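Local coordinates for SusD-like carbohydrate binding protein BF1063 (Bacteroides fragilis NCTC 9343, PDB 3I4G) that probably binds carbohydrate at the bacterial outer membrane, in the manner of SusD glycan-uptake proteins, at residues L266-S272 with M361-F366; L271-D275 with F330-Y335. All blocks are in the same frame, centred on the assembly; numbering follows the deposited sequence.

Contact 1 (L266-S272 with M361-F366); sequences LPQHALS and MMRKYF
Leu-266 opens the short helix 266-270 with its side chain crossing that of Phe-366 at about a right angle, CG 4.0 Å from CZ of Phe-366. With CG anti to the backbone N (chi1 180°), the leucine turns CD2 toward both CB of Tyr-365 and the methyl CE of selenomethionine Met-362; a branched, flexible apolar side chain suits a place with three apolar neighbours. Pro-267 follows, well placed in the first turn of a helix, and its CA packs 3.9 Å from CE1 of Phe-366. One turn on, the small Ala-270 lets the backbones come near: its CB meets the edge of the same ring, 3.8 Å from CZ of Phe-366. Its carbonyl, close to the helix end, accepts from two waters, one 2.9 Å and the other 2.8 Å from Ala-270 O; the first accepts from Met-362 N and the second donates to Met-362 O. Leu-271 then leaves the helix and sets CD2 over the centre of the Phe-366 face, a CH-pi contact 3.8 Å from the centroid and 9° off the ring normal. Finally CB of Ser-272 touches CE of Met-361, whose chain, bent at chi2 and chi3, brings that methyl 3.2 Å from Ala-270 O. Helix 50-54 also packs on Leu-266 and Met-362. The arrangement is buried packing of helix 266-270 on the end of strand 360-362 and the type II turn that follows, Phe-366 taking the largest share.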
loop_
_atom_site.group_PDB
_atom_site.type_symbol
_atom_site.label_atom_id
_atom_site.label_comp_id
_atom_site.label_asym_id
_atom_site.label_seq_id
_atom_site.Cartn_x
_atom_site.Cartn_y
_atom_site.Cartn_z
ATOM N N LEU A 266 0.290 -12.809 7.203
ATOM C CA LEU A 266 -0.388 -11.606 7.647
ATOM C C LEU A 266 -1.370 -11.907 8.781
ATOM O O LEU A 266 -1.433 -11.146 9.741
ATOM C CB LEU A 266 -1.100 -10.876 6.486
ATOM C CG LEU A 266 -1.842 -9.606 6.867
ATOM C CD1 LEU A 266 -0.905 -8.529 7.492
ATOM C CD2 LEU A 266 -2.577 -9.080 5.637
ATOM N N PRO A 267 -2.165 -13.002 8.721
ATOM C CA PRO A 267 -3.055 -13.266 9.864
ATOM C C PRO A 267 -2.325 -13.437 11.202
ATOM O O PRO A 267 -2.738 -12.871 12.220
ATOM C CB PRO A 267 -3.783 -14.535 9.441
ATOM C CG PRO A 267 -3.714 -14.503 7.933
ATOM C CD PRO A 267 -2.334 -14.009 7.661
ATOM N N GLN A 268 -1.250 -14.226 11.221
ATOM C CA GLN A 268 -0.503 -14.367 12.461
ATOM C C GLN A 268 -0.071 -13.016 12.975
ATOM O O GLN A 268 -0.072 -12.745 14.196
ATOM C CB GLN A 268 0.726 -15.240 12.200
ATOM C CG GLN A 268 1.671 -15.350 13.411
ATOM C CD GLN A 268 1.075 -16.134 14.541
ATOM O OE1 GLN A 268 1.238 -17.358 14.592
ATOM N NE2 GLN A 268 0.328 -15.463 15.415
ATOM N N HIS A 269 0.370 -12.161 12.075
ATOM C CA HIS A 269 0.876 -10.880 12.483
ATOM C C HIS A 269 -0.160 -9.855 12.854
ATOM O O HIS A 269 0.095 -9.067 13.772
ATOM C CB HIS A 269 1.785 -10.241 11.396
ATOM C CG HIS A 269 3.213 -10.140 11.829
ATOM N ND1 HIS A 269 4.271 -10.435 10.997
ATOM C CD2 HIS A 269 3.746 -9.754 13.011
ATOM C CE1 HIS A 269 5.400 -10.263 11.673
ATOM N NE2 HIS A 269 5.110 -9.850 12.896
ATOM N N ALA A 270 -1.292 -9.858 12.169
ATOM C CA ALA A 270 -2.233 -8.728 12.270
ATOM C C ALA A 270 -3.614 -9.027 12.837
ATOM O O ALA A 270 -4.384 -8.095 13.028
ATOM C CB ALA A 270 -2.386 -8.039 10.918
ATOM N N LEU A 271 -3.949 -10.300 13.054
ATOM C CA LEU A 271 -5.127 -10.619 13.839
ATOM C C LEU A 271 -4.848 -10.254 15.298
ATOM O O LEU A 271 -3.694 -10.093 15.723
ATOM C CB LEU A 271 -5.492 -12.111 13.745
ATOM C CG LEU A 271 -5.959 -12.549 12.370
ATOM C CD1 LEU A 271 -6.210 -14.081 12.313
ATOM C CD2 LEU A 271 -7.247 -11.815 11.880
ATOM N N SER A 272 -5.912 -10.153 16.108
ATOM C CA SER A 272 -5.753 -9.888 17.525
ATOM C C SER A 272 -5.645 -11.211 18.290
ATOM O O SER A 272 -5.863 -12.304 17.733
ATOM C CB SER A 272 -6.893 -9.004 18.050
ATOM O OG SER A 272 -8.071 -9.750 18.239
HETATM N N MSE A 361 -7.921 -2.050 15.244
HETATM C CA MSE A 361 -7.328 -3.139 14.502
HETATM C C MSE A 361 -7.758 -3.049 13.052
HETATM O O MSE A 361 -8.740 -2.373 12.729
HETATM C CB MSE A 361 -7.739 -4.469 15.097
HETATM C CG MSE A 361 -7.228 -4.725 16.500
HETATM SE SE MSE A 361 -5.244 -4.990 16.488
HETATM C CE MSE A 361 -5.211 -6.646 15.815
HETATM N N MSE A 362 -7.035 -3.745 12.172
HETATM C CA MSE A 362 -7.397 -3.785 10.756
HETATM C C MSE A 362 -8.330 -4.944 10.459
HETATM O O MSE A 362 -8.022 -6.091 10.714
HETATM C CB MSE A 362 -6.135 -3.914 9.874
HETATM C CG MSE A 362 -6.436 -3.977 8.382
HETATM SE SE MSE A 362 -4.795 -3.972 7.327
HETATM C CE MSE A 362 -4.306 -5.726 7.693
ATOM N N ARG A 363 -9.478 -4.629 9.872
ATOM C CA ARG A 363 -10.450 -5.632 9.390
ATOM C C ARG A 363 -10.151 -6.032 7.943
ATOM O O ARG A 363 -10.382 -7.183 7.545
ATOM C CB ARG A 363 -11.885 -5.089 9.492
ATOM C CG ARG A 363 -12.937 -6.165 9.315
ATOM C CD ARG A 363 -14.348 -5.647 9.250
ATOM N NE ARG A 363 -14.875 -5.099 10.498
ATOM C CZ ARG A 363 -15.484 -5.814 11.441
ATOM N NH1 ARG A 363 -15.545 -7.136 11.368
ATOM N NH2 ARG A 363 -15.981 -5.212 12.506
ATOM N N LYS A 364 -9.680 -5.091 7.136
ATOM C CA LYS A 364 -9.373 -5.330 5.722
ATOM C C LYS A 364 -8.415 -6.506 5.596
ATOM O O LYS A 364 -7.524 -6.663 6.420
ATOM C CB LYS A 364 -8.786 -4.089 5.091
ATOM C CG LYS A 364 -8.612 -4.151 3.579
ATOM C CD LYS A 364 -8.238 -2.802 2.969
ATOM C CE LYS A 364 -9.461 -1.858 2.807
ATOM N NZ LYS A 364 -9.122 -0.528 2.211
ATOM N N TYR A 365 -8.649 -7.316 4.541
ATOM C CA TYR A 365 -7.857 -8.485 4.121
ATOM C C TYR A 365 -8.205 -9.791 4.834
ATOM O O TYR A 365 -7.656 -10.828 4.485
ATOM C CB TYR A 365 -6.349 -8.216 4.253
ATOM C CG TYR A 365 -5.808 -7.070 3.457
ATOM C CD1 TYR A 365 -5.698 -7.124 2.069
ATOM C CD2 TYR A 365 -5.373 -5.909 4.093
ATOM C CE1 TYR A 365 -5.207 -6.057 1.340
ATOM C CE2 TYR A 365 -4.904 -4.835 3.364
ATOM C CZ TYR A 365 -4.797 -4.912 1.998
ATOM O OH TYR A 365 -4.280 -3.868 1.308
ATOM N N PHE A 366 -9.135 -9.744 5.783
ATOM C CA PHE A 366 -9.515 -10.945 6.563
ATOM C C PHE A 366 -10.915 -11.411 6.237
ATOM O O PHE A 366 -11.886 -10.761 6.577
ATOM C CB PHE A 366 -9.329 -10.682 8.071
ATOM C CG PHE A 366 -7.912 -10.275 8.426
ATOM C CD1 PHE A 366 -6.830 -11.102 8.126
ATOM C CD2 PHE A 366 -7.640 -9.082 9.006
ATOM C CE1 PHE A 366 -5.539 -10.711 8.394
ATOM C CE2 PHE A 366 -6.336 -8.701 9.276
ATOM C CZ PHE A 366 -5.290 -9.509 8.984
HETATM O O HOH W 1 -4.681 -5.270 12.617
HETATM O O HOH W 2 -7.183 -7.792 12.713
#

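Contact 2 (L271-D275 with F330-Y335); sequences LSAKD and FMGTEY
Lys-274 reaches across to the hairpin 330-335 and puts its ammonium group among oxygens at the hairpin's turn. NZ of Lys-274 donates to Phe-330 O at 2.7 Å, tilted 26° from the carbonyl plane, and to OG1 of Thr-333, also at 2.7 Å. A longer, less directed bond of 3.2 Å runs from Lys-274 NZ to Thr-333 O, approached from above its carbonyl plane. The lysine chain is extended until chi4 (60°), where a final bend turns NZ to these acceptors, while CE lies at the edge of the Tyr-335 ring. Lys-274 NZ also meets OD2 of Asp-275 on its syn side, 2.8 Å away, in a salt bridge, and OD2 sits at the edge of the Phe-330 ring, 3.4 Å from CD2. The other oxygen, OD1, accepts from a water that also donates to Met-331 O and accepts from OG1 of Thr-333. Next to this polar group, CD2 of Leu-271 touches the Phe-330 edge 3.6 Å from CE2, and the extended Met-331 chain runs past the Asp-275 carboxylate to bring CE to the leucine. Outward from here, paired backbone bonds between Phe-330 and Thr-333 hold the type I' turn, and Tyr-324 stacks on Phe-330. Each carbonyl serves two donors, lysine and backbone N-H, from opposite faces. Four oxygens surround NZ, so at least one hydrogen is probably shared, and the Asp-275 carboxylate probably balances the charge and favours the protonated amine.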
loop_
_atom_site.group_PDB
_atom_site.type_symbol
_atom_site.label_atom_id
_atom_site.label_comp_id
_atom_site.label_asym_id
_atom_site.label_seq_id
_atom_site.Cartn_x
_atom_site.Cartn_y
_atom_site.Cartn_z
ATOM N N LEU A 271 -3.949 -10.300 13.054
ATOM C CA LEU A 271 -5.127 -10.619 13.839
ATOM C C LEU A 271 -4.848 -10.254 15.298
ATOM O O LEU A 271 -3.694 -10.093 15.723
ATOM C CB LEU A 271 -5.492 -12.111 13.745
ATOM C CG LEU A 271 -5.959 -12.549 12.370
ATOM C CD1 LEU A 271 -6.210 -14.081 12.313
ATOM C CD2 LEU A 271 -7.247 -11.815 11.880
ATOM N N SER A 272 -5.912 -10.153 16.108
ATOM C CA SER A 272 -5.753 -9.888 17.525
ATOM C C SER A 272 -5.645 -11.211 18.290
ATOM O O SER A 272 -5.863 -12.304 17.733
ATOM C CB SER A 272 -6.893 -9.004 18.050
ATOM O OG SER A 272 -8.071 -9.750 18.239
ATOM N N ALA A 273 -5.318 -11.128 19.565
ATOM C CA ALA A 273 -5.075 -12.334 20.356
ATOM C C ALA A 273 -6.235 -13.304 20.369
ATOM O O ALA A 273 -6.010 -14.507 20.349
ATOM C CB ALA A 273 -4.704 -11.930 21.789
ATOM N N LYS A 274 -7.459 -12.812 20.411
ATOM C CA LYS A 274 -8.633 -13.719 20.466
ATOM C C LYS A 274 -8.716 -14.604 19.239
ATOM O O LYS A 274 -9.351 -15.673 19.284
ATOM C CB LYS A 274 -9.934 -12.928 20.646
ATOM C CG LYS A 274 -10.435 -12.214 19.395
ATOM C CD LYS A 274 -11.643 -11.305 19.705
ATOM C CE LYS A 274 -12.238 -10.726 18.470
ATOM N NZ LYS A 274 -12.745 -11.763 17.489
ATOM N N ASP A 275 -8.115 -14.170 18.129
ATOM C CA ASP A 275 -8.095 -14.931 16.894
ATOM C C ASP A 275 -6.703 -15.473 16.552
ATOM O O ASP A 275 -6.443 -15.865 15.419
ATOM C CB ASP A 275 -8.671 -14.067 15.771
ATOM C CG ASP A 275 -10.117 -13.761 15.999
ATOM O OD1 ASP A 275 -10.876 -14.748 16.160
ATOM O OD2 ASP A 275 -10.485 -12.565 16.051
ATOM N N PHE A 330 -15.810 -9.313 15.137
ATOM C CA PHE A 330 -14.810 -9.723 14.141
ATOM C C PHE A 330 -14.639 -11.218 14.234
ATOM O O PHE A 330 -14.387 -11.750 15.308
ATOM C CB PHE A 330 -13.490 -8.991 14.381
ATOM C CG PHE A 330 -12.429 -9.367 13.396
ATOM C CD1 PHE A 330 -12.384 -8.846 12.121
ATOM C CD2 PHE A 330 -11.477 -10.294 13.744
ATOM C CE1 PHE A 330 -11.389 -9.237 11.225
ATOM C CE2 PHE A 330 -10.473 -10.656 12.843
ATOM C CZ PHE A 330 -10.437 -10.130 11.599
HETATM N N MSE A 331 -14.767 -11.896 13.108
HETATM C CA MSE A 331 -14.694 -13.361 13.104
HETATM C C MSE A 331 -15.685 -13.963 14.115
HETATM O O MSE A 331 -15.402 -14.962 14.801
HETATM C CB MSE A 331 -13.260 -13.889 13.315
HETATM C CG MSE A 331 -12.409 -13.655 12.136
HETATM SE SE MSE A 331 -10.623 -14.424 12.376
HETATM C CE MSE A 331 -10.028 -14.123 10.627
ATOM N N GLY A 332 -16.853 -13.347 14.208
ATOM C CA GLY A 332 -17.939 -13.906 14.994
ATOM C C GLY A 332 -17.897 -13.667 16.484
ATOM O O GLY A 332 -18.774 -14.139 17.192
ATOM N N THR A 333 -16.864 -13.011 16.993
ATOM C CA THR A 333 -16.763 -12.757 18.423
ATOM C C THR A 333 -16.345 -11.315 18.638
ATOM O O THR A 333 -15.766 -10.661 17.763
ATOM C CB THR A 333 -15.782 -13.735 19.134
ATOM O OG1 THR A 333 -14.445 -13.583 18.623
ATOM C CG2 THR A 333 -16.253 -15.213 18.947
ATOM N N GLU A 334 -16.702 -10.814 19.802
ATOM C CA GLU A 334 -16.482 -9.414 20.126
ATOM C C GLU A 334 -15.020 -9.114 20.430
ATOM O O GLU A 334 -14.384 -9.788 21.241
ATOM C CB GLU A 334 -17.332 -9.014 21.330
ATOM C CG GLU A 334 -17.309 -7.509 21.658
ATOM C CD GLU A 334 -18.236 -7.138 22.774
ATOM O OE1 GLU A 334 -19.340 -7.709 22.844
ATOM O OE2 GLU A 334 -17.903 -6.228 23.557
ATOM N N TYR A 335 -14.509 -8.045 19.817
ATOM C CA TYR A 335 -13.172 -7.543 20.121
ATOM C C TYR A 335 -13.267 -6.776 21.451
ATOM O O TYR A 335 -14.070 -5.862 21.588
ATOM C CB TYR A 335 -12.670 -6.645 19.007
ATOM C CG TYR A 335 -11.263 -6.134 19.231
ATOM C CD1 TYR A 335 -10.203 -6.988 19.552
ATOM C CD2 TYR A 335 -10.973 -4.816 19.063
ATOM C CE1 TYR A 335 -8.919 -6.512 19.726
ATOM C CE2 TYR A 335 -9.701 -4.326 19.221
ATOM C CZ TYR A 335 -8.676 -5.171 19.531
ATOM O OH TYR A 335 -7.393 -4.647 19.692
HETATM O O HOH W 3 -13.420 -15.173 16.736
#

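Leu-271 and Ser-272 belong to both contacts, whose centres lie about 10 Å apart. As it leaves helix 266-270, the chain first packs on 361-366 (contact 1) and then on the hairpin 330-335 (contact 2). Their second segments also touch directly: CB of Phe-366 lies 3.7 Å from CZ of Phe-330, and CG of Met-361 lies 3.2 Å from OH of Tyr-335. CD2 of Leu-271 is in the angle between the two phenylalanine rings, meeting Phe-366 on its face and Phe-330 at its edge. Contact 1 is wholly buried, its centre about 15 Å from the chain centre, whereas that of contact 2 lies farther out, at about 24 Å, and is partly open to solvent.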